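Protein of unknown function DUF574 (Streptomyces avermitilis, PDB 3GIW) is of unknown function but binds S-adenosyl-L-homocysteine and is probably an S-adenosylmethionine-dependent methyltransferase with a Rossmann-like fold. Local coordinates at residues 27-30 against 35-38; 47-50 against 54-57; 182-187 against 237-242; 227-232 against 244-249. All coordinates share one frame; numbering follows the deposited sequence. Where two conformers were deposited one is given.

Interaction 1: 27-30 against 35-38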
loop_
_atom_site.group_PDB
_atom_site.type_symbol
_atom_site.label_atom_id
_atom_site.label_comp_id
_atom_site.label_asym_id
_atom_site.label_seq_id
_atom_site.Cartn_x
_atom_site.Cartn_y
_atom_site.Cartn_z
ATOM N N ILE A 27 -11.119 -7.891 -3.535
ATOM C CA ILE A 27 -12.042 -7.534 -2.443
ATOM C C ILE A 27 -11.956 -6.036 -2.150
ATOM O O ILE A 27 -12.982 -5.354 -1.993
ATOM C CB ILE A 27 -11.701 -8.335 -1.144
ATOM C CG1 ILE A 27 -11.980 -9.832 -1.337
ATOM C CG2 ILE A 27 -12.474 -7.779 0.066
ATOM C CD1 ILE A 27 -11.356 -10.737 -0.265
ATOM N N TYR A 28 -10.733 -5.521 -2.067
ATOM C CA TYR A 28 -10.536 -4.094 -1.769
ATOM C C TYR A 28 -11.240 -3.252 -2.856
ATOM O O TYR A 28 -12.003 -2.298 -2.561
ATOM C CB TYR A 28 -9.043 -3.814 -1.709
ATOM C CG TYR A 28 -8.622 -2.406 -1.397
ATOM C CD1 TYR A 28 -8.384 -1.494 -2.403
ATOM C CD2 TYR A 28 -8.364 -2.002 -0.090
ATOM C CE1 TYR A 28 -7.952 -0.207 -2.109
ATOM C CE2 TYR A 28 -7.905 -0.739 0.198
ATOM C CZ TYR A 28 -7.698 0.152 -0.807
ATOM O OH TYR A 28 -7.226 1.415 -0.467
ATOM N N ASP A 29 -11.014 -3.604 -4.126
ATOM C CA ASP A 29 -11.643 -2.858 -5.194
ATOM C C ASP A 29 -13.175 -2.919 -5.134
ATOM O O ASP A 29 -13.835 -1.898 -5.322
ATOM C CB ASP A 29 -11.140 -3.332 -6.566
ATOM C CG ASP A 29 -11.361 -2.315 -7.662
ATOM O OD1 ASP A 29 -10.874 -1.184 -7.530
ATOM O OD2 ASP A 29 -11.999 -2.667 -8.665
ATOM N N TYR A 30 -13.724 -4.102 -4.889
ATOM C CA TYR A 30 -15.175 -4.274 -4.706
ATOM C C TYR A 30 -15.678 -3.308 -3.632
ATOM O O TYR A 30 -16.616 -2.527 -3.856
ATOM C CB TYR A 30 -15.511 -5.719 -4.342
ATOM C CG TYR A 30 -16.924 -5.871 -3.850
ATOM C CD1 TYR A 30 -17.996 -5.647 -4.698
ATOM C CD2 TYR A 30 -17.192 -6.204 -2.530
ATOM C CE1 TYR A 30 -19.286 -5.770 -4.258
ATOM C CE2 TYR A 30 -18.471 -6.338 -2.062
ATOM C CZ TYR A 30 -19.535 -6.120 -2.939
ATOM O OH TYR A 30 -20.854 -6.225 -2.497
ATOM N N LYS A 35 -14.809 -1.958 -10.253
ATOM C CA LYS A 35 -15.465 -3.046 -11.000
ATOM C C LYS A 35 -14.600 -4.310 -11.195
ATOM O O LYS A 35 -15.068 -5.309 -11.778
ATOM C CB LYS A 35 -15.984 -2.542 -12.364
ATOM C CG LYS A 35 -15.050 -1.760 -13.205
ATOM C CD LYS A 35 -14.095 -2.645 -13.970
ATOM C CE LYS A 35 -13.268 -1.851 -15.014
ATOM N NZ LYS A 35 -12.165 -2.677 -15.593
ATOM N N ASP A 36 -13.352 -4.269 -10.741
ATOM C CA ASP A 36 -12.382 -5.312 -11.070
ATOM C C ASP A 36 -12.401 -6.451 -10.020
ATOM O O ASP A 36 -11.462 -6.625 -9.221
ATOM C CB ASP A 36 -10.986 -4.705 -11.324
ATOM C CG ASP A 36 -10.964 -3.858 -12.592
ATOM O OD1 ASP A 36 -11.229 -4.479 -13.649
ATOM O OD2 ASP A 36 -10.769 -2.619 -12.530
ATOM N N TYR A 37 -13.503 -7.205 -10.009
ATOM C CA TYR A 37 -13.729 -8.236 -9.005
ATOM C C TYR A 37 -14.683 -9.280 -9.615
ATOM O O TYR A 37 -15.361 -8.989 -10.600
ATOM C CB TYR A 37 -14.311 -7.607 -7.694
ATOM C CG TYR A 37 -15.726 -7.079 -7.838
ATOM C CD1 TYR A 37 -16.819 -7.928 -7.687
ATOM C CD2 TYR A 37 -15.971 -5.749 -8.194
ATOM C CE1 TYR A 37 -18.121 -7.483 -7.851
ATOM C CE2 TYR A 37 -17.267 -5.308 -8.391
ATOM C CZ TYR A 37 -18.349 -6.176 -8.193
ATOM O OH TYR A 37 -19.642 -5.718 -8.406
ATOM N N TYR A 38 -14.780 -10.433 -8.954
ATOM C CA TYR A 38 -15.615 -11.544 -9.371
ATOM C C TYR A 38 -16.553 -11.929 -8.226
ATOM O O TYR A 38 -16.391 -11.449 -7.100
ATOM C CB TYR A 38 -14.707 -12.709 -9.795
ATOM C CG TYR A 38 -13.900 -12.349 -11.025
ATOM C CD1 TYR A 38 -14.487 -12.341 -12.276
ATOM C CD2 TYR A 38 -12.568 -11.965 -10.935
ATOM C CE1 TYR A 38 -13.772 -11.973 -13.409
ATOM C CE2 TYR A 38 -11.848 -11.604 -12.064
ATOM C CZ TYR A 38 -12.451 -11.626 -13.295
ATOM O OH TYR A 38 -11.760 -11.262 -14.442
HETATM O O HOH W 1 -12.110 -0.898 -10.999
#
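Tyr30 and Tyr37 meet as an edge-to-face (T-shaped) pair, centroids 4.8 Å apart and planes at 61°. The CD1 edge of Tyr30 points down onto the face of Tyr37, close to its centre, with Tyr30 CD1 3.6 Å from Tyr37 CZ. The methylene of Tyr30 shares that face: its CB lies 4.1 Å from the ring centroid of Tyr37, a CH-pi contact. For Tyr37 this needs CG between the backbone N and the carbonyl carbon (chi1 69°), which lays the ring face against the Tyr30 side chain. Tyrosine suits both places, each giving a broad face or an edge for packing, with a polar hydroxyl beyond it; that of Tyr30 is hydrogen-bonded to Asp46.

Asp29, the residue before Tyr30, works through a single oxygen. Its OD2 accepts from Asp36 N at 3.0 Å, the donor nitrogen lying close to the line of the C-O bond. A water also links Asp29 OD2, Lys35 N and Asp36 OD2. The two carboxylates come close, OD2 to OD2 4.1 Å, and the water between them, with Lys35 NZ bound to Asp36 OD1, probably eases the repulsion.

Helix 24-31 is thus tied to the loop leading into helix 39-51, for which Tyr38 is the N-cap residue; Tyr28, from the S-adenosyl-L-homocysteine site, instead faces helix 55-75.

Interaction 2: 47-50 against 54-57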
loop_
_atom_site.group_PDB
_atom_site.type_symbol
_atom_site.label_atom_id
_atom_site.label_comp_id
_atom_site.label_asym_id
_atom_site.label_seq_id
_atom_site.Cartn_x
_atom_site.Cartn_y
_atom_site.Cartn_z
ATOM N N ALA A 47 -19.503 -10.757 3.391
ATOM C CA ALA A 47 -19.368 -11.469 4.676
ATOM C C ALA A 47 -18.564 -10.631 5.668
ATOM O O ALA A 47 -18.874 -10.578 6.862
ATOM C CB ALA A 47 -18.708 -12.852 4.484
HETATM N N MSE A 48 -17.500 -9.986 5.192
HETATM C CA MSE A 48 -16.661 -9.191 6.083
HETATM C C MSE A 48 -17.342 -7.926 6.577
HETATM O O MSE A 48 -17.219 -7.549 7.757
HETATM C CB MSE A 48 -15.381 -8.839 5.370
HETATM C CG MSE A 48 -14.543 -10.046 5.062
HETATM SE SE MSE A 48 -13.127 -9.642 3.767
HETATM C CE MSE A 48 -12.334 -11.404 3.790
ATOM N N SER A 49 -18.080 -7.254 5.688
ATOM C CA SER A 49 -18.856 -6.068 6.080
ATOM C C SER A 49 -19.976 -6.412 7.091
ATOM O O SER A 49 -20.338 -5.558 7.898
ATOM C CB SER A 49 -19.453 -5.358 4.859
ATOM O OG SER A 49 -18.437 -4.802 4.046
ATOM N N ARG A 50 -20.508 -7.645 7.041
ATOM C CA ARG A 50 -21.494 -8.073 8.033
ATOM C C ARG A 50 -20.851 -8.128 9.425
ATOM O O ARG A 50 -21.488 -7.798 10.427
ATOM C CB ARG A 50 -22.137 -9.418 7.651
ATOM C CG ARG A 50 -23.205 -9.311 6.557
ATOM C CD ARG A 50 -23.692 -10.695 6.102
ATOM N NE ARG A 50 -24.646 -10.590 5.003
ATOM C CZ ARG A 50 -25.191 -11.642 4.401
ATOM N NH1 ARG A 50 -24.863 -12.872 4.791
ATOM N NH2 ARG A 50 -26.082 -11.472 3.419
ATOM N N ALA A 54 -17.925 -0.939 9.333
ATOM C CA ALA A 54 -16.970 0.106 8.940
ATOM C C ALA A 54 -15.955 -0.307 7.885
ATOM O O ALA A 54 -15.152 0.540 7.454
ATOM C CB ALA A 54 -16.214 0.697 10.168
ATOM N N LEU A 55 -15.968 -1.568 7.448
ATOM C CA LEU A 55 -14.966 -1.998 6.455
ATOM C C LEU A 55 -14.769 -0.998 5.275
ATOM O O LEU A 55 -13.626 -0.672 4.921
ATOM C CB LEU A 55 -15.211 -3.453 5.977
ATOM C CG LEU A 55 -14.163 -4.010 5.027
ATOM C CD1 LEU A 55 -12.823 -4.170 5.717
ATOM C CD2 LEU A 55 -14.659 -5.334 4.428
ATOM N N PRO A 56 -15.863 -0.523 4.643
ATOM C CA PRO A 56 -15.667 0.446 3.529
ATOM C C PRO A 56 -15.050 1.775 3.971
ATOM O O PRO A 56 -14.345 2.388 3.203
ATOM C CB PRO A 56 -17.065 0.628 2.920
ATOM C CG PRO A 56 -17.937 -0.458 3.557
ATOM C CD PRO A 56 -17.272 -0.900 4.836
ATOM N N VAL A 57 -15.370 2.251 5.182
ATOM C CA VAL A 57 -14.794 3.493 5.707
ATOM C C VAL A 57 -13.280 3.292 5.871
ATOM O O VAL A 57 -12.478 4.123 5.450
ATOM C CB VAL A 57 -15.477 3.874 7.055
ATOM C CG1 VAL A 57 -14.696 4.959 7.776
ATOM C CG2 VAL A 57 -16.948 4.330 6.807
#
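The short connection between two successive helices, 39-51 and 55-75, is closed by Leu55 packing against Met48 and Ser49. Methyl CD2 of Leu55 does most of the touching. It lies 3.7 Å from CB of Met48, here a selenomethionine, and 3.8 Å from Ser49 OG, so that it sits against two successive residues of the preceding helix. Leu55 can reach them because its CG stands anti to the backbone N (chi1 -176°), carrying the branched end out from the first turn of its helix. A leucine fits: its compact, branched apolar end suits packing on a methylene and a hydroxyl.

Met48 offers only the root of its side chain to this contact. Beyond CB the chain runs extended and leads away, and it packs on Glu216 and Tyr217 of helix 207-219, so one long flexible residue serves two neighbours. Within the methyltransferase fold these helices belong to the N-terminal part, before the first strand of the central sheet; helix 55-75 then runs on to the cofactor site, where its Asn62 binds S-adenosyl-L-homocysteine.

Ser49 is small, as suits a place where the backbones come close, its CA 5.6 Å from that of Leu55. Its hydroxyl, although set against carbon, has a polar partner, a hydrogen bond with Gly45 O one turn back in its own helix. Pro56 comes next to it, CD 4.1 Å from Ser49 OG; proline is well tolerated in the first turn of a helix, where its missing N-H costs no bond. Ile31 of helix 24-31 touches Ser49, Leu55 and Pro56 alike.

Interaction 3: 182-187 against 237-242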
loop_
_atom_site.group_PDB
_atom_site.type_symbol
_atom_site.label_atom_id
_atom_site.label_comp_id
_atom_site.label_asym_id
_atom_site.label_seq_id
_atom_site.Cartn_x
_atom_site.Cartn_y
_atom_site.Cartn_z
ATOM N N ILE A 182 12.106 -8.213 5.046
ATOM C CA ILE A 182 11.838 -8.047 3.616
ATOM C C ILE A 182 11.754 -6.558 3.291
ATOM O O ILE A 182 12.396 -6.076 2.334
ATOM C CB ILE A 182 10.508 -8.673 3.231
ATOM C CG1 ILE A 182 10.634 -10.184 3.337
ATOM C CG2 ILE A 182 10.044 -8.223 1.796
ATOM C CD1 ILE A 182 9.303 -10.869 3.170
ATOM N N VAL A 183 10.987 -5.804 4.066
ATOM C CA VAL A 183 10.876 -4.377 3.804
ATOM C C VAL A 183 12.247 -3.693 3.886
ATOM O O VAL A 183 12.601 -2.880 2.992
ATOM C CB VAL A 183 9.854 -3.729 4.748
ATOM C CG1 VAL A 183 10.007 -2.201 4.716
ATOM C CG2 VAL A 183 8.460 -4.175 4.390
ATOM N N ARG A 184 13.019 -4.011 4.915
ATOM C CA ARG A 184 14.294 -3.351 5.095
ATOM C C ARG A 184 15.304 -3.815 4.030
ATOM O O ARG A 184 16.204 -3.058 3.683
ATOM C CB ARG A 184 14.749 -3.454 6.554
ATOM C CG ARG A 184 13.681 -2.725 7.467
ATOM C CD ARG A 184 13.519 -1.203 7.140
ATOM N NE ARG A 184 14.787 -0.548 7.498
ATOM C CZ ARG A 184 15.029 0.071 8.643
ATOM N NH1 ARG A 184 14.073 0.231 9.529
ATOM N NH2 ARG A 184 16.245 0.571 8.876
ATOM N N ARG A 185 15.171 -5.018 3.492
ATOM C CA ARG A 185 16.006 -5.456 2.363
ATOM C C ARG A 185 15.717 -4.650 1.089
ATOM O O ARG A 185 16.629 -4.307 0.341
ATOM C CB ARG A 185 15.799 -6.942 2.092
ATOM C CG ARG A 185 16.576 -7.517 0.940
ATOM C CD ARG A 185 18.111 -7.329 1.120
ATOM N NE ARG A 185 18.828 -7.755 -0.081
ATOM C CZ ARG A 185 19.123 -6.963 -1.112
ATOM N NH1 ARG A 185 18.812 -5.690 -1.087
ATOM N NH2 ARG A 185 19.767 -7.453 -2.180
ATOM N N LEU A 186 14.458 -4.320 0.851
ATOM C CA LEU A 186 14.110 -3.422 -0.249
ATOM C C LEU A 186 14.612 -1.997 -0.073
ATOM O O LEU A 186 14.911 -1.311 -1.072
ATOM C CB LEU A 186 12.586 -3.396 -0.487
ATOM C CG LEU A 186 11.997 -4.721 -0.962
ATOM C CD1 LEU A 186 10.462 -4.754 -0.789
ATOM C CD2 LEU A 186 12.399 -4.977 -2.403
ATOM N N LEU A 187 14.714 -1.541 1.165
ATOM C CA LEU A 187 15.175 -0.179 1.439
ATOM C C LEU A 187 16.716 -0.065 1.323
ATOM O O LEU A 187 17.250 1.016 1.078
ATOM C CB LEU A 187 14.696 0.259 2.839
ATOM C CG LEU A 187 14.863 1.748 3.241
ATOM C CD1 LEU A 187 14.143 2.721 2.310
ATOM C CD2 LEU A 187 14.351 1.955 4.674
ATOM N N GLU A 237 12.632 1.509 12.693
ATOM C CA GLU A 237 13.861 1.639 13.506
ATOM C C GLU A 237 15.048 2.089 12.669
ATOM O O GLU A 237 15.285 1.567 11.600
ATOM C CB GLU A 237 14.183 0.329 14.220
ATOM C CG GLU A 237 13.232 0.023 15.362
ATOM C CD GLU A 237 13.397 0.939 16.587
ATOM O OE1 GLU A 237 14.517 1.459 16.805
ATOM O OE2 GLU A 237 12.411 1.111 17.358
ATOM N N GLY A 238 15.782 3.088 13.153
ATOM C CA GLY A 238 16.894 3.631 12.380
ATOM C C GLY A 238 16.513 4.652 11.325
ATOM O O GLY A 238 17.390 5.211 10.681
ATOM N N LEU A 239 15.214 4.851 11.094
ATOM C CA LEU A 239 14.685 5.868 10.175
ATOM C C LEU A 239 14.130 7.067 10.929
ATOM O O LEU A 239 13.850 6.988 12.136
ATOM C CB LEU A 239 13.582 5.261 9.276
ATOM C CG LEU A 239 13.948 3.983 8.536
ATOM C CD1 LEU A 239 12.803 3.452 7.649
ATOM C CD2 LEU A 239 15.197 4.198 7.698
ATOM N N GLU A 240 13.945 8.172 10.222
ATOM C CA GLU A 240 13.502 9.421 10.832
ATOM C C GLU A 240 12.034 9.680 10.475
ATOM O O GLU A 240 11.707 10.095 9.380
ATOM C CB GLU A 240 14.415 10.584 10.396
ATOM C CG GLU A 240 15.897 10.343 10.823
ATOM C CD GLU A 240 16.860 11.518 10.599
ATOM O OE1 GLU A 240 16.536 12.412 9.807
ATOM O OE2 GLU A 240 17.933 11.535 11.242
ATOM N N LEU A 241 11.151 9.424 11.426
ATOM C CA LEU A 241 9.714 9.578 11.177
ATOM C C LEU A 241 9.323 11.011 10.917
ATOM O O LEU A 241 9.750 11.929 11.642
ATOM C CB LEU A 241 8.855 9.042 12.347
ATOM C CG LEU A 241 8.707 7.520 12.416
ATOM C CD1 LEU A 241 8.363 7.047 13.853
ATOM C CD2 LEU A 241 7.690 6.989 11.426
ATOM N N VAL A 242 8.500 11.217 9.896
ATOM C CA VAL A 242 7.826 12.486 9.671
ATOM C C VAL A 242 6.712 12.647 10.723
ATOM O O VAL A 242 5.944 11.702 10.963
ATOM C CB VAL A 242 7.221 12.538 8.237
ATOM C CG1 VAL A 242 6.444 13.854 7.983
ATOM C CG2 VAL A 242 8.338 12.351 7.189
#
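Arg184 seizes the backbone carbonyl of Glu237 with both terminal nitrogens. NH1 donates to Glu237 O at 2.7 Å and NH2 to the same Glu237 O at 3.1 Å, a forked, end-on grip on one atom. The NH1 bond is the straighter, with an N-H...O angle of 155° against 136° for NH2, as is expected when two N-H groups converge on a single acceptor. The oxygen lies in the plane of the guanidinium, while NH2 approaches it nearly along the C=O direction. NH1 also donates to Phe235 O, so two carbonyls of the link into strand 240-248 are held by one side chain.

The reach follows from a folded arginine: chi2 and chi3 are both near -60°, which curls the chain before the guanidinium turns to the carbonyl. An arginine suits the place because its flat end has several N-H groups in plane and two faces able to rest on carbon. One face lies against Leu239, whose CG is 3.9 Å from Arg184 NH1, toward the rim of the group. Gly238 follows the gripped carbonyl with a positive phi, a conformation that glycine adopts easily.

Farther in, Leu187 and Leu239 approach tip to tip, CD2 of Leu187 being 3.7 Å from CD1 of Leu239. Their forked ends suit such close apolar fitting, and Leu239 also rests on Leu196 and Ala274. Helix 179-187, packed on the Rossmann-like sheet, is thereby fastened to the residues leading into its antiparallel edge strand 240-248, with strands 195-201 and 269-275 flooring the apolar part.

Interaction 4: 227-232 against 244-249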
loop_
_atom_site.group_PDB
_atom_site.type_symbol
_atom_site.label_atom_id
_atom_site.label_comp_id
_atom_site.label_asym_id
_atom_site.label_seq_id
_atom_site.Cartn_x
_atom_site.Cartn_y
_atom_site.Cartn_z
ATOM N N ARG A 227 -0.949 -6.080 13.660
ATOM C CA ARG A 227 0.127 -5.632 14.527
ATOM C C ARG A 227 -0.263 -4.535 15.516
ATOM O O ARG A 227 -1.150 -3.708 15.219
ATOM C CB ARG A 227 1.286 -5.149 13.645
ATOM C CG ARG A 227 2.015 -6.258 12.955
ATOM C CD ARG A 227 3.115 -5.774 11.996
ATOM N NE ARG A 227 3.851 -6.935 11.466
ATOM C CZ ARG A 227 3.497 -7.638 10.393
ATOM N NH1 ARG A 227 2.454 -7.325 9.663
ATOM N NH2 ARG A 227 4.250 -8.670 10.013
ATOM N N THR A 228 0.405 -4.534 16.662
ATOM C CA THR A 228 0.300 -3.430 17.608
ATOM C C THR A 228 1.142 -2.229 17.161
ATOM O O THR A 228 1.986 -2.349 16.267
ATOM C CB THR A 228 0.771 -3.871 18.984
ATOM O OG1 THR A 228 2.172 -4.193 18.885
ATOM C CG2 THR A 228 -0.079 -5.072 19.514
ATOM N N HIS A 229 0.963 -1.095 17.824
ATOM C CA HIS A 229 1.818 0.059 17.558
ATOM C C HIS A 229 3.321 -0.283 17.742
ATOM O O HIS A 229 4.162 0.076 16.912
ATOM C CB HIS A 229 1.379 1.248 18.450
ATOM C CG HIS A 229 2.040 2.537 18.093
ATOM N ND1 HIS A 229 3.302 2.864 18.534
ATOM C CD2 HIS A 229 1.631 3.569 17.317
ATOM C CE1 HIS A 229 3.641 4.047 18.041
ATOM N NE2 HIS A 229 2.641 4.496 17.313
ATOM N N ALA A 230 3.643 -0.987 18.843
ATOM C CA ALA A 230 5.035 -1.402 19.091
ATOM C C ALA A 230 5.604 -2.252 17.960
ATOM O O ALA A 230 6.757 -2.076 17.568
ATOM C CB ALA A 230 5.190 -2.150 20.409
ATOM N N GLU A 231 4.808 -3.170 17.417
ATOM C CA GLU A 231 5.234 -3.973 16.294
ATOM C C GLU A 231 5.378 -3.152 15.016
ATOM O O GLU A 231 6.312 -3.389 14.222
ATOM C CB GLU A 231 4.250 -5.124 16.104
ATOM C CG GLU A 231 4.358 -6.177 17.230
ATOM C CD GLU A 231 3.266 -7.215 17.196
ATOM O OE1 GLU A 231 2.123 -6.927 16.769
ATOM O OE2 GLU A 231 3.575 -8.351 17.592
ATOM N N ALA A 232 4.500 -2.164 14.803
ATOM C CA ALA A 232 4.632 -1.291 13.652
ATOM C C ALA A 232 5.952 -0.503 13.705
ATOM O O ALA A 232 6.585 -0.245 12.670
ATOM C CB ALA A 232 3.439 -0.338 13.591
ATOM N N PRO A 244 3.165 13.290 12.232
ATOM C CA PRO A 244 3.029 12.948 13.641
ATOM C C PRO A 244 3.506 11.539 14.040
ATOM O O PRO A 244 3.136 11.043 15.113
ATOM C CB PRO A 244 1.521 13.063 13.852
ATOM C CG PRO A 244 0.944 12.607 12.547
ATOM C CD PRO A 244 1.898 13.088 11.490
ATOM N N GLY A 245 4.341 10.907 13.224
ATOM C CA GLY A 245 4.786 9.557 13.530
ATOM C C GLY A 245 3.836 8.481 13.027
ATOM O O GLY A 245 3.286 8.579 11.929
ATOM N N ILE A 246 3.728 7.418 13.801
ATOM C CA ILE A 246 2.903 6.269 13.428
ATOM C C ILE A 246 1.540 6.421 14.111
ATOM O O ILE A 246 1.445 6.339 15.342
ATOM C CB ILE A 246 3.558 4.914 13.843
ATOM C CG1 ILE A 246 4.983 4.781 13.262
ATOM C CG2 ILE A 246 2.686 3.727 13.435
ATOM C CD1 ILE A 246 5.830 3.647 13.926
ATOM N N VAL A 247 0.530 6.738 13.311
ATOM C CA VAL A 247 -0.811 7.059 13.820
ATOM C C VAL A 247 -1.889 6.447 12.962
ATOM O O VAL A 247 -1.627 5.988 11.856
ATOM C CB VAL A 247 -1.052 8.572 13.876
ATOM C CG1 VAL A 247 -0.033 9.285 14.784
ATOM C CG2 VAL A 247 -1.029 9.207 12.469
ATOM N N GLN A 248 -3.110 6.342 13.477
ATOM C CA GLN A 248 -4.190 5.882 12.619
ATOM C C GLN A 248 -4.277 6.737 11.347
ATOM O O GLN A 248 -4.106 7.930 11.403
ATOM C CB GLN A 248 -5.531 5.867 13.353
ATOM C CG GLN A 248 -5.655 4.768 14.406
ATOM C CD GLN A 248 -7.078 4.789 14.969
ATOM O OE1 GLN A 248 -7.452 5.697 15.721
ATOM N NE2 GLN A 248 -7.901 3.815 14.540
ATOM N N VAL A 249 -4.536 6.111 10.202
ATOM C CA VAL A 249 -4.404 6.810 8.924
ATOM C C VAL A 249 -5.239 8.065 8.817
ATOM O O VAL A 249 -4.784 9.045 8.186
ATOM C CB VAL A 249 -4.662 5.927 7.678
ATOM C CG1 VAL A 249 -3.535 4.958 7.488
ATOM C CG2 VAL A 249 -6.013 5.202 7.695
#
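The polar link is made by His229, whose NE2 donates to Ile246 O at 3.0 Å. The carbonyl oxygen lies at the ring edge, nearly in the imidazole plane, but the bond is bent, with an N-H...O angle of 138°, and NE2 sits 30° off the carbonyl plane. CG of His229 is anti to the backbone N (chi1 -170°), which throws the ring off the helix toward the strand. Histidine suits the place, with a donor at the far tip of a flat ring that also packs edge-to-face with Tyr270.

Apolar contact comes from Ile246, whose CG2 lies 4.1 Å from Ala232 CB. The same CG2 touches the NE2-CD2 side of the His229 ring, and the small alanine lets helix and strand approach.

Within the helical segment, Thr228 and Glu231 form a capping box: Glu231 N donates to Thr228 OG1 at 3.2 Å, and Thr228 N to Glu231 OE1 at 2.9 Å. This fixes the first turn that bears His229.

The first turn of helix 229-234 is thus packed against edge strand 240-248 of the Rossmann-like sheet; Ile246 also packs on strand 269-275, and Ala232 on strand 195-201.

From the N terminus, interaction 1 closes a short loop between helix 24-31 and the approach to helix 39-51, and interaction 2 then closes the turn from that helix into helix 55-75. The two are in series yet touch, through Ile27 and Met48, and join the three N-terminal helices, which include cofactor-site residues Tyr28 and Asn62. Interaction 3 spans about fifty residues, bringing helix 179-187 to the approach to strand 240-248. Interaction 4 opens within that span and ends beyond it, so the two cross; they meet at Leu241 and Ile246. Interactions 1 and 3 lie on opposite sides of the chain's centre, about 31 Å apart between centres, while interactions 2 and 4 come to about 7 Å at nearest atoms without touching.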